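Local coordinates for protein alpha-L-arabinosidase (Xanthomonas axonopodis pv. citri, PDB 6D25) that hydrolyses alpha-L-arabinofuranosyl linkages as a trimeric GH51 enzyme, probably removing arabinose from arabinoxylans, including doubly substituted xylose units, at residues 202-207 and 264-269; 443-448 and 454-459; 174-179 and 187-192; 162-167 and 220-225. All blocks are in the same frame, centred on the assembly; numbering follows the deposited sequence.

Contact 1: residues 202-207 and 264-269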
# COMPACT_ATOMS: atom_id res chain seq x y z
N GLU A 202 0.54 14.73 7.64
CA GLU A 202 1.98 14.64 8.02
C GLU A 202 2.59 13.34 7.45
O GLU A 202 3.27 12.58 8.15
CB GLU A 202 2.16 14.78 9.55
CG GLU A 202 1.78 16.16 10.16
CD GLU A 202 2.58 16.68 11.39
OE1 GLU A 202 3.38 15.88 11.97
OE2 GLU A 202 2.43 17.93 11.78
N LEU A 203 2.41 13.08 6.15
CA LEU A 203 2.88 11.80 5.56
C LEU A 203 4.42 11.75 5.54
O LEU A 203 4.96 10.65 5.47
CB LEU A 203 2.30 11.64 4.16
CG LEU A 203 0.77 11.44 4.09
CD1 LEU A 203 0.33 11.00 2.72
CD2 LEU A 203 0.28 10.44 5.10
N TRP A 204 5.09 12.89 5.60
CA TRP A 204 6.56 12.96 5.68
C TRP A 204 7.04 12.52 7.06
O TRP A 204 8.23 12.29 7.21
CB TRP A 204 7.12 14.36 5.34
CG TRP A 204 6.21 15.47 5.73
CD1 TRP A 204 5.34 16.13 4.91
CD2 TRP A 204 6.00 16.00 7.05
NE1 TRP A 204 4.58 17.00 5.64
CE2 TRP A 204 4.97 16.95 6.96
CE3 TRP A 204 6.62 15.79 8.29
CZ2 TRP A 204 4.53 17.67 8.06
CZ3 TRP A 204 6.16 16.46 9.39
CH2 TRP A 204 5.13 17.39 9.27
N GLY A 205 6.16 12.40 8.04
CA GLY A 205 6.53 12.11 9.43
C GLY A 205 5.66 11.00 10.02
O GLY A 205 5.72 9.86 9.57
N CYS A 206 4.80 11.37 10.97
CA CYS A 206 4.02 10.38 11.74
C CYS A 206 3.02 9.60 10.86
O CYS A 206 2.58 8.52 11.24
CB CYS A 206 3.35 11.04 12.96
SG CYS A 206 2.16 12.33 12.49
N GLY A 207 2.70 10.10 9.66
CA GLY A 207 1.80 9.39 8.74
C GLY A 207 2.47 8.35 7.88
O GLY A 207 1.75 7.73 7.04
N SER A 264 -2.27 21.02 2.02
CA SER A 264 -2.02 21.48 3.39
C SER A 264 -0.55 21.88 3.56
O SER A 264 0.31 21.33 2.94
CB SER A 264 -2.45 20.48 4.40
OG SER A 264 -1.63 19.34 4.32
N MET A 265 -0.30 22.89 4.35
CA MET A 265 1.03 23.22 4.81
C MET A 265 0.98 23.40 6.34
O MET A 265 -0.05 23.74 6.87
CB MET A 265 1.58 24.47 4.14
CG MET A 265 0.87 25.74 4.44
SD MET A 265 1.90 27.22 3.93
CE MET A 265 3.02 27.34 5.32
N HIS A 266 2.09 23.15 6.99
CA HIS A 266 2.19 23.17 8.45
C HIS A 266 3.40 24.04 8.82
O HIS A 266 4.48 23.82 8.25
CB HIS A 266 2.41 21.77 9.04
CG HIS A 266 1.27 20.84 8.80
ND1 HIS A 266 1.32 19.51 9.06
CD2 HIS A 266 -0.00 21.07 8.42
CE1 HIS A 266 0.16 18.95 8.82
NE2 HIS A 266 -0.66 19.88 8.41
N TYR A 267 3.20 24.98 9.77
CA TYR A 267 4.33 25.72 10.33
C TYR A 267 4.01 26.16 11.75
O TYR A 267 3.13 26.99 11.97
CB TYR A 267 4.66 26.97 9.50
CG TYR A 267 5.79 27.79 10.10
CD1 TYR A 267 7.07 27.26 10.20
CD2 TYR A 267 5.56 29.06 10.61
CE1 TYR A 267 8.10 27.96 10.80
CE2 TYR A 267 6.59 29.77 11.22
CZ TYR A 267 7.86 29.23 11.31
OH TYR A 267 8.87 29.94 11.93
N TYR A 268 4.76 25.62 12.70
CA TYR A 268 4.69 25.99 14.10
C TYR A 268 5.73 27.05 14.42
O TYR A 268 6.85 27.05 13.90
CB TYR A 268 4.93 24.78 15.00
CG TYR A 268 3.80 23.79 15.00
CD1 TYR A 268 2.67 24.02 15.77
CD2 TYR A 268 3.84 22.66 14.21
CE1 TYR A 268 1.61 23.13 15.76
CE2 TYR A 268 2.76 21.78 14.17
CZ TYR A 268 1.65 22.00 14.96
OH TYR A 268 0.58 21.13 14.94
N THR A 269 5.32 27.91 15.35
CA THR A 269 6.19 28.92 15.89
C THR A 269 6.84 28.35 17.15
O THR A 269 6.16 28.18 18.18
CB THR A 269 5.38 30.20 16.16
OG1 THR A 269 4.83 30.69 14.93
CG2 THR A 269 6.20 31.28 16.82
O HOH W 1 -0.43 16.97 5.71

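Contact 2: residues 443-448 and 454-459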
# COMPACT_ATOMS: atom_id res chain seq x y z
N ILE A 443 -9.78 47.97 10.62
CA ILE A 443 -8.32 48.05 10.54
C ILE A 443 -7.75 47.43 11.80
O ILE A 443 -8.12 47.88 12.90
CB ILE A 443 -7.78 49.48 10.44
CG1 ILE A 443 -8.46 50.30 9.34
CG2 ILE A 443 -6.25 49.44 10.34
CD1 ILE A 443 -8.16 51.79 9.46
N ALA A 444 -6.91 46.40 11.62
CA ALA A 444 -6.19 45.76 12.71
C ALA A 444 -4.77 46.32 12.74
O ALA A 444 -4.13 46.40 11.68
CB ALA A 444 -6.20 44.28 12.52
N LEU A 445 -4.29 46.68 13.93
CA LEU A 445 -2.89 47.08 14.10
C LEU A 445 -2.33 46.37 15.35
O LEU A 445 -3.01 46.31 16.40
CB LEU A 445 -2.81 48.60 14.30
CG LEU A 445 -3.24 49.46 13.11
CD1 LEU A 445 -3.36 50.91 13.55
CD2 LEU A 445 -2.25 49.34 11.94
N THR A 446 -1.09 45.94 15.24
CA THR A 446 -0.36 45.31 16.30
C THR A 446 0.97 46.06 16.50
O THR A 446 1.71 46.27 15.53
CB THR A 446 -0.05 43.85 15.97
OG1 THR A 446 -1.30 43.16 15.87
CG2 THR A 446 0.80 43.19 17.02
N ASN A 447 1.24 46.44 17.74
CA ASN A 447 2.54 47.02 18.13
C ASN A 447 3.36 45.88 18.74
O ASN A 447 3.04 45.41 19.84
CB ASN A 447 2.37 48.17 19.11
CG ASN A 447 3.65 48.91 19.45
OD1 ASN A 447 4.76 48.41 19.13
ND2 ASN A 447 3.51 50.10 20.08
N LEU A 448 4.41 45.46 18.05
CA LEU A 448 5.24 44.31 18.44
C LEU A 448 6.25 44.70 19.52
O LEU A 448 6.82 43.82 20.14
CB LEU A 448 6.01 43.78 17.22
CG LEU A 448 5.19 43.03 16.15
CD1 LEU A 448 4.41 43.98 15.26
CD2 LEU A 448 6.10 42.15 15.30
N ALA A 454 3.63 53.57 19.80
CA ALA A 454 3.76 54.06 18.45
C ALA A 454 2.62 55.05 18.16
O ALA A 454 1.51 54.96 18.73
CB ALA A 454 3.74 52.91 17.47
N THR A 455 2.92 56.01 17.29
CA THR A 455 1.91 56.86 16.70
C THR A 455 1.71 56.42 15.26
O THR A 455 2.68 56.47 14.48
CB THR A 455 2.32 58.34 16.72
OG1 THR A 455 2.58 58.64 18.09
CG2 THR A 455 1.23 59.26 16.20
N VAL A 456 0.51 55.97 14.92
CA VAL A 456 0.26 55.47 13.58
C VAL A 456 -0.68 56.46 12.87
O VAL A 456 -1.74 56.80 13.37
CB VAL A 456 -0.32 54.06 13.61
CG1 VAL A 456 -0.43 53.48 12.20
CG2 VAL A 456 0.51 53.12 14.46
N SER A 457 -0.27 56.91 11.69
CA SER A 457 -1.03 57.86 10.92
C SER A 457 -1.37 57.25 9.55
O SER A 457 -0.48 56.99 8.76
CB SER A 457 -0.25 59.13 10.80
OG SER A 457 -0.94 60.05 9.98
N VAL A 458 -2.64 56.93 9.36
CA VAL A 458 -3.10 56.21 8.16
C VAL A 458 -3.94 57.16 7.30
O VAL A 458 -5.01 57.63 7.72
CB VAL A 458 -3.92 54.97 8.52
CG1 VAL A 458 -4.36 54.23 7.28
CG2 VAL A 458 -3.18 54.07 9.49
N GLN A 459 -3.44 57.39 6.10
CA GLN A 459 -4.15 58.11 5.04
C GLN A 459 -5.18 57.14 4.42
O GLN A 459 -4.80 56.09 3.92
CB GLN A 459 -3.10 58.58 4.04
CG GLN A 459 -3.67 59.25 2.80
CD GLN A 459 -4.06 60.69 3.06
OE1 GLN A 459 -3.61 61.32 4.03
NE2 GLN A 459 -4.89 61.20 2.17

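Contact 3: residues 174-179 and 187-192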
# COMPACT_ATOMS: atom_id res chain seq x y z
N PRO A 174 -27.21 9.13 1.10
CA PRO A 174 -28.64 9.28 1.30
C PRO A 174 -29.45 8.02 0.95
O PRO A 174 -30.64 7.99 1.22
CB PRO A 174 -29.00 10.43 0.33
CG PRO A 174 -28.10 10.17 -0.85
CD PRO A 174 -26.81 9.67 -0.22
N THR A 175 -28.82 7.02 0.35
CA THR A 175 -29.52 5.80 -0.10
C THR A 175 -29.76 4.86 1.10
O THR A 175 -29.37 5.18 2.23
CB THR A 175 -28.65 5.08 -1.15
OG1 THR A 175 -27.33 4.87 -0.61
CG2 THR A 175 -28.61 5.85 -2.44
N ARG A 176 -30.27 3.69 0.82
CA ARG A 176 -30.50 2.65 1.84
C ARG A 176 -29.44 1.54 1.72
O ARG A 176 -29.74 0.36 1.91
CB ARG A 176 -31.92 2.09 1.69
CG ARG A 176 -33.00 3.16 1.61
CD ARG A 176 -33.30 3.75 2.95
NE ARG A 176 -34.30 4.83 2.94
CZ ARG A 176 -34.55 5.58 4.00
NH1 ARG A 176 -34.89 6.85 3.85
NH2 ARG A 176 -34.37 5.06 5.20
N SER A 177 -28.19 1.94 1.44
CA SER A 177 -27.08 1.04 1.52
C SER A 177 -26.88 0.58 2.98
O SER A 177 -27.30 1.23 3.93
CB SER A 177 -25.84 1.73 0.98
OG SER A 177 -25.27 2.63 1.95
N SER A 178 -26.18 -0.54 3.14
CA SER A 178 -25.91 -1.09 4.45
C SER A 178 -25.15 -0.09 5.34
O SER A 178 -25.44 -0.02 6.53
CB SER A 178 -25.16 -2.40 4.36
OG SER A 178 -26.05 -3.37 3.84
N LEU A 179 -24.17 0.63 4.78
CA LEU A 179 -23.42 1.57 5.59
C LEU A 179 -24.33 2.76 5.98
O LEU A 179 -24.28 3.22 7.13
CB LEU A 179 -22.17 2.05 4.84
CG LEU A 179 -21.00 1.08 4.84
CD1 LEU A 179 -19.97 1.43 3.74
CD2 LEU A 179 -20.32 1.08 6.21
N GLY A 187 -28.40 6.16 15.10
CA GLY A 187 -29.17 7.30 15.55
C GLY A 187 -29.14 8.51 14.63
O GLY A 187 -29.67 9.51 15.02
N ARG A 188 -28.56 8.44 13.44
CA ARG A 188 -28.53 9.58 12.53
C ARG A 188 -29.20 9.19 11.19
O ARG A 188 -28.62 8.51 10.33
CB ARG A 188 -27.08 10.02 12.30
CG ARG A 188 -26.95 11.13 11.28
CD ARG A 188 -27.53 12.46 11.77
NE ARG A 188 -27.51 13.42 10.66
CZ ARG A 188 -27.54 14.74 10.77
NH1 ARG A 188 -27.55 15.31 11.96
NH2 ARG A 188 -27.48 15.49 9.69
N ASP A 189 -30.41 9.65 11.00
CA ASP A 189 -31.20 9.27 9.83
C ASP A 189 -30.64 9.95 8.57
O ASP A 189 -30.33 9.27 7.59
CB ASP A 189 -32.68 9.57 10.06
CG ASP A 189 -33.56 9.25 8.85
OD1 ASP A 189 -33.35 8.23 8.18
OD2 ASP A 189 -34.46 10.04 8.60
N ALA A 190 -30.55 11.27 8.59
CA ALA A 190 -30.10 12.01 7.40
C ALA A 190 -28.57 11.96 7.33
O ALA A 190 -27.90 11.88 8.33
CB ALA A 190 -30.59 13.45 7.46
N PRO A 191 -28.03 12.05 6.12
CA PRO A 191 -26.60 12.26 6.00
C PRO A 191 -26.13 13.53 6.74
O PRO A 191 -26.92 14.45 6.93
CB PRO A 191 -26.35 12.51 4.50
CG PRO A 191 -27.55 11.99 3.81
CD PRO A 191 -28.70 12.07 4.82
N TRP A 192 -24.88 13.55 7.15
CA TRP A 192 -24.22 14.77 7.53
C TRP A 192 -23.55 15.39 6.29
O TRP A 192 -23.31 14.72 5.29
CB TRP A 192 -23.13 14.53 8.57
CG TRP A 192 -23.55 14.04 9.92
CD1 TRP A 192 -24.08 14.78 10.94
CD2 TRP A 192 -23.36 12.72 10.44
NE1 TRP A 192 -24.25 13.99 12.04
CE2 TRP A 192 -23.79 12.73 11.78
CE3 TRP A 192 -22.82 11.54 9.92
CZ2 TRP A 192 -23.73 11.60 12.59
CZ3 TRP A 192 -22.78 10.42 10.71
CH2 TRP A 192 -23.22 10.45 12.04
O HOH W 2 -34.97 7.19 6.71

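Contact 4: residues 162-167 and 220-225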
# COMPACT_ATOMS: atom_id res chain seq x y z
N GLU A 162 -9.99 1.34 1.34
CA GLU A 162 -11.39 1.01 1.53
C GLU A 162 -11.91 1.65 2.83
O GLU A 162 -13.11 1.93 2.92
CB GLU A 162 -11.62 -0.50 1.48
CG GLU A 162 -11.51 -1.22 2.81
CD GLU A 162 -11.28 -2.71 2.70
OE1 GLU A 162 -12.32 -3.46 2.54
OE2 GLU A 162 -10.07 -3.11 2.73
N GLU A 163 -11.05 1.89 3.83
CA GLU A 163 -11.56 2.45 5.07
C GLU A 163 -12.10 3.88 4.87
O GLU A 163 -13.22 4.17 5.30
CB GLU A 163 -10.50 2.52 6.18
CG GLU A 163 -10.33 1.21 6.87
CD GLU A 163 -9.56 1.21 8.17
OE1 GLU A 163 -8.69 0.33 8.27
OE2 GLU A 163 -9.88 2.03 9.09
N ILE A 164 -11.34 4.79 4.28
CA ILE A 164 -11.87 6.12 4.09
C ILE A 164 -13.03 6.11 3.09
O ILE A 164 -13.94 6.91 3.22
CB ILE A 164 -10.78 7.15 3.71
CG1 ILE A 164 -10.06 6.79 2.41
CG2 ILE A 164 -9.85 7.37 4.86
CD1 ILE A 164 -9.05 7.83 1.98
N ALA A 165 -13.04 5.20 2.11
CA ALA A 165 -14.13 5.11 1.18
C ALA A 165 -15.44 4.78 1.92
O ALA A 165 -16.50 5.40 1.70
CB ALA A 165 -13.86 4.07 0.11
N GLN A 166 -15.35 3.81 2.80
CA GLN A 166 -16.55 3.38 3.57
C GLN A 166 -16.95 4.47 4.56
O GLN A 166 -18.11 4.67 4.80
CB GLN A 166 -16.28 2.04 4.25
CG GLN A 166 -16.22 0.91 3.21
CD GLN A 166 -16.32 -0.47 3.82
OE1 GLN A 166 -15.92 -0.65 4.96
NE2 GLN A 166 -16.86 -1.41 3.06
N TRP A 167 -15.98 5.16 5.13
CA TRP A 167 -16.29 6.21 6.11
C TRP A 167 -17.10 7.33 5.46
O TRP A 167 -18.08 7.79 6.03
CB TRP A 167 -15.02 6.79 6.72
CG TRP A 167 -15.20 7.53 7.99
CD1 TRP A 167 -16.30 7.54 8.79
CD2 TRP A 167 -14.22 8.33 8.66
NE1 TRP A 167 -16.05 8.27 9.92
CE2 TRP A 167 -14.79 8.76 9.88
CE3 TRP A 167 -12.91 8.72 8.37
CZ2 TRP A 167 -14.11 9.56 10.78
CZ3 TRP A 167 -12.22 9.49 9.28
CH2 TRP A 167 -12.81 9.88 10.47
N ARG A 220 -2.77 10.07 -4.80
CA ARG A 220 -3.54 9.86 -6.04
C ARG A 220 -4.45 8.63 -5.92
O ARG A 220 -5.62 8.66 -6.35
CB ARG A 220 -2.59 9.74 -7.23
CG ARG A 220 -2.03 11.10 -7.67
CD ARG A 220 -0.93 10.99 -8.66
NE ARG A 220 -1.33 10.32 -9.89
CZ ARG A 220 -0.73 10.43 -11.04
NH1 ARG A 220 0.38 11.19 -11.14
NH2 ARG A 220 -1.17 9.67 -12.05
N ARG A 221 -3.92 7.53 -5.36
CA ARG A 221 -4.67 6.30 -5.21
C ARG A 221 -5.77 6.48 -4.17
O ARG A 221 -6.95 6.17 -4.46
CB ARG A 221 -3.75 5.16 -4.78
CG ARG A 221 -4.43 3.83 -4.50
CD ARG A 221 -3.37 2.83 -4.14
NE ARG A 221 -3.88 1.48 -3.96
CZ ARG A 221 -3.14 0.43 -3.63
NH1 ARG A 221 -1.84 0.59 -3.31
NH2 ARG A 221 -3.71 -0.76 -3.60
N TYR A 222 -5.45 6.94 -2.97
CA TYR A 222 -6.44 6.94 -1.90
C TYR A 222 -7.56 7.96 -2.19
O TYR A 222 -8.75 7.70 -1.86
CB TYR A 222 -5.81 7.24 -0.55
CG TYR A 222 -5.18 6.06 0.14
CD1 TYR A 222 -4.08 5.42 -0.40
CD2 TYR A 222 -5.73 5.53 1.30
CE1 TYR A 222 -3.52 4.31 0.21
CE2 TYR A 222 -5.18 4.43 1.93
CZ TYR A 222 -4.07 3.81 1.38
OH TYR A 222 -3.50 2.70 1.98
N GLN A 223 -7.24 9.08 -2.82
CA GLN A 223 -8.26 10.10 -3.08
C GLN A 223 -9.29 9.55 -4.08
O GLN A 223 -10.45 9.95 -4.03
CB GLN A 223 -7.69 11.44 -3.56
CG GLN A 223 -7.08 11.42 -4.95
CD GLN A 223 -8.09 11.49 -6.09
OE1 GLN A 223 -9.12 12.15 -5.94
NE2 GLN A 223 -7.79 10.82 -7.20
N THR A 224 -8.87 8.62 -4.94
CA THR A 224 -9.74 8.05 -5.97
C THR A 224 -11.02 7.50 -5.31
O THR A 224 -12.12 7.60 -5.90
CB THR A 224 -9.02 6.95 -6.74
OG1 THR A 224 -7.84 7.43 -7.38
CG2 THR A 224 -9.92 6.31 -7.79
N PHE A 225 -10.89 6.90 -4.14
CA PHE A 225 -11.95 6.12 -3.57
C PHE A 225 -12.77 6.93 -2.57
O PHE A 225 -13.76 6.40 -2.05
CB PHE A 225 -11.40 4.83 -2.98
CG PHE A 225 -10.67 4.03 -4.01
CD1 PHE A 225 -11.37 3.42 -5.04
CD2 PHE A 225 -9.29 3.99 -4.04
CE1 PHE A 225 -10.71 2.74 -6.06
CE2 PHE A 225 -8.63 3.31 -5.05
CZ PHE A 225 -9.33 2.69 -6.06

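Contact 1: residues 202-207 and 264-269
With CG anti to its carbonyl carbon (chi1 -66°) and its chain bent at the next bond, Glu202 sends its side chain to His266, whose ring is turned out from strand 262-269 by a similar first torsion. CG of Glu202 meets the ring in plane at its edge, 3.5 Å from CE1 of His266. The carboxylate is twisted 43° from that ring. ND1 of His266 gives OE2 of Glu202 only a weak hydrogen bond, 3.3 Å long and bent to 126° at the hydrogen. Trp204 completes the group, CZ2 lying 3.8 Å from ND1 of His266, while its NE1 is held by the carbonyl of Gly240. Toward the start of the strand segment, a water accepts from N of Glu202 (3.1 Å) and is bonded to OG of Ser264.

The loop is shaped by a type I turn from Glu202 to Gly205, and O of Glu202 receives N of Gly205 and N of Gly207 from opposite faces of its plane. Glu324, on strand 319-325, lies close to Glu202, and glycerol is bound alongside. Carboxylates following the fourth strand and on the seventh strand of a (beta/alpha)8 barrel are consistent with the acid/base and nucleophile positions of a clan GH-A active site.

Contact 2: residues 443-448 and 454-459
The carboxamide of Asn447 is the one flat side-chain group among the touching residues, and it meets Ala454 with its nitrogen end. ND2 of Asn447 comes 3.5 Å from N of Ala454, a meeting of two donors and so no hydrogen bond, and 3.8 Å from CB of Ala454. What fixes the amide lies around its polar atoms: OD1 accepts from N of Asp449, and ND2 gives to the carbonyls of Ala452 and Leu509. The chi1 of -174°, which sets CG opposite the backbone nitrogen, carries the group across to the start of the second strand, where these bonds tie it both to the connecting turn and to the end of strand 504-509.

Further along, the chemistry becomes purely apolar. Leu445 and Val456 run past each other in opposite directions, touching through CD1 of Leu445 and CG1 of Val456 at 4.1 Å. Their CA atoms are 9.0 Å apart, a spacing bridged by side chains, and no hydrogen bond joins the two segments. Val507 and Val515 pack on Leu445 from neighbouring strands, while Leu35 of strand 29-36 touches both Ile443 and Val458. Alternate residues point the other way, Thr446 to a hydroxyl bond with Ser353, and Thr455 and Ser457 to the partly exposed side.

Two consecutive strands that face each other through side chains across a short turn form a beta-arch, here within the interior of the C-terminal beta-sandwich domain of GH51 arabinofuranosidases.

Contact 3: residues 174-179 and 187-192
Two prolines make the close part of this contact, Pro174 and Pro191, whereas on the outer side an arginine and an aspartate stop short of a salt bridge. CG of Pro191 rests 3.9 Å from CA of Pro174 and 4.1 Å from its CB, so one ring tip is laid against the backbone and flank of the other residue. Neither ring can swing away by a side-chain torsion, and the two segments approach to 5.9 Å between the CA atoms of Pro174 and Pro191.

These prolines stand at the two feet of a short excursion around helix 178-185, on the outside of the barrel between its third and fourth strands. The helix is capped at both ends: OG of Ser177 serves as N-cap by accepting from N of Ala180, and Gly187, with positive phi, is the C-prime residue of a Schellman motif. Beyond it the returning chain is stiffened by Arg188, which bonds in its guanidinium plane through NE to O of Ala190 (2.8 Å) and through NH2 to O of Pro191 (3.0 Å). Trp192 CD1 sits over the centre of one face of that guanidinium, and Glu144 forms a salt bridge with it.

The solvent side, where Arg176 also touches a crystal neighbour, is much slacker. NH2 of Arg176 and OD1 of Asp189 are 4.5 Å apart. A water accepts from this NH2 at 2.7 Å; it also lies near OD1 of Asp189, but so close that a bridge is doubtful. Asp189 has a further, long and weak ion pair with Arg184, while the backbone N of Arg176 is bound by Glu129 of the second subunit.

Contact 4: residues 162-167 and 220-225
Ile164 and Tyr222 cross at about a right angle, the isoleucine arriving end-on at the rim of the aromatic ring. Its CG1 occupies the crowded position between backbone N and carbonyl carbon (chi1 59°), from which CD1 reaches 4.1 Å from CD2 of Tyr222, near the ring plane. The same methyl lies 3.9 Å from O of Tyr222.

One residue on, Ala165 has no chain to orient and allows the backbones to close in. CB of Ala165 is pressed to 3.2 Å from O of Phe225, a tight fit, and stands 4.0 Å from CB of Phe225; its CA makes a CA-H...O contact of 3.5 Å with O of Phe225. The phenyl group of Phe225 then leads away, one face resting on CG2 of Thr224. Behind this surface, O of Arg220 accepts both from OG1 of Thr224 and from NE2 of Gln223, fastening the final turn of helix 212-224.

Tyr222 OH is bonded to O of Ala159 just ahead of helix 161-172 and to Arg221 of the third subunit, while Phe225 packs on Gly157 of the second. The two packed helices, 161-172 and 212-224, follow successive barrel strands, 149-154 and 196-199. Phe197 and Val199 of the latter pack against Ile164 and Tyr222 respectively.

Three of the four contacts belong to the barrel region, and contact 2 stands apart in the beta-sandwich. Contact 1 is partly buried and polar, joining a loop to a barrel strand around carboxylate, imidazole and water. Contacts 2 and 4 are both buried and mainly apolar, one between strands and the other between helices. Contact 3 is a surface contact, where two prolines pack closely and opposite charges stay beyond salt-bridge range. Contacts 3 and 4 adjoin, CD1 of Leu179 meeting CB of Gln166 at 3.8 Å, and both lie beside the second subunit. Contacts 2 and 3 are farthest apart, their centres about 52 Å from each other.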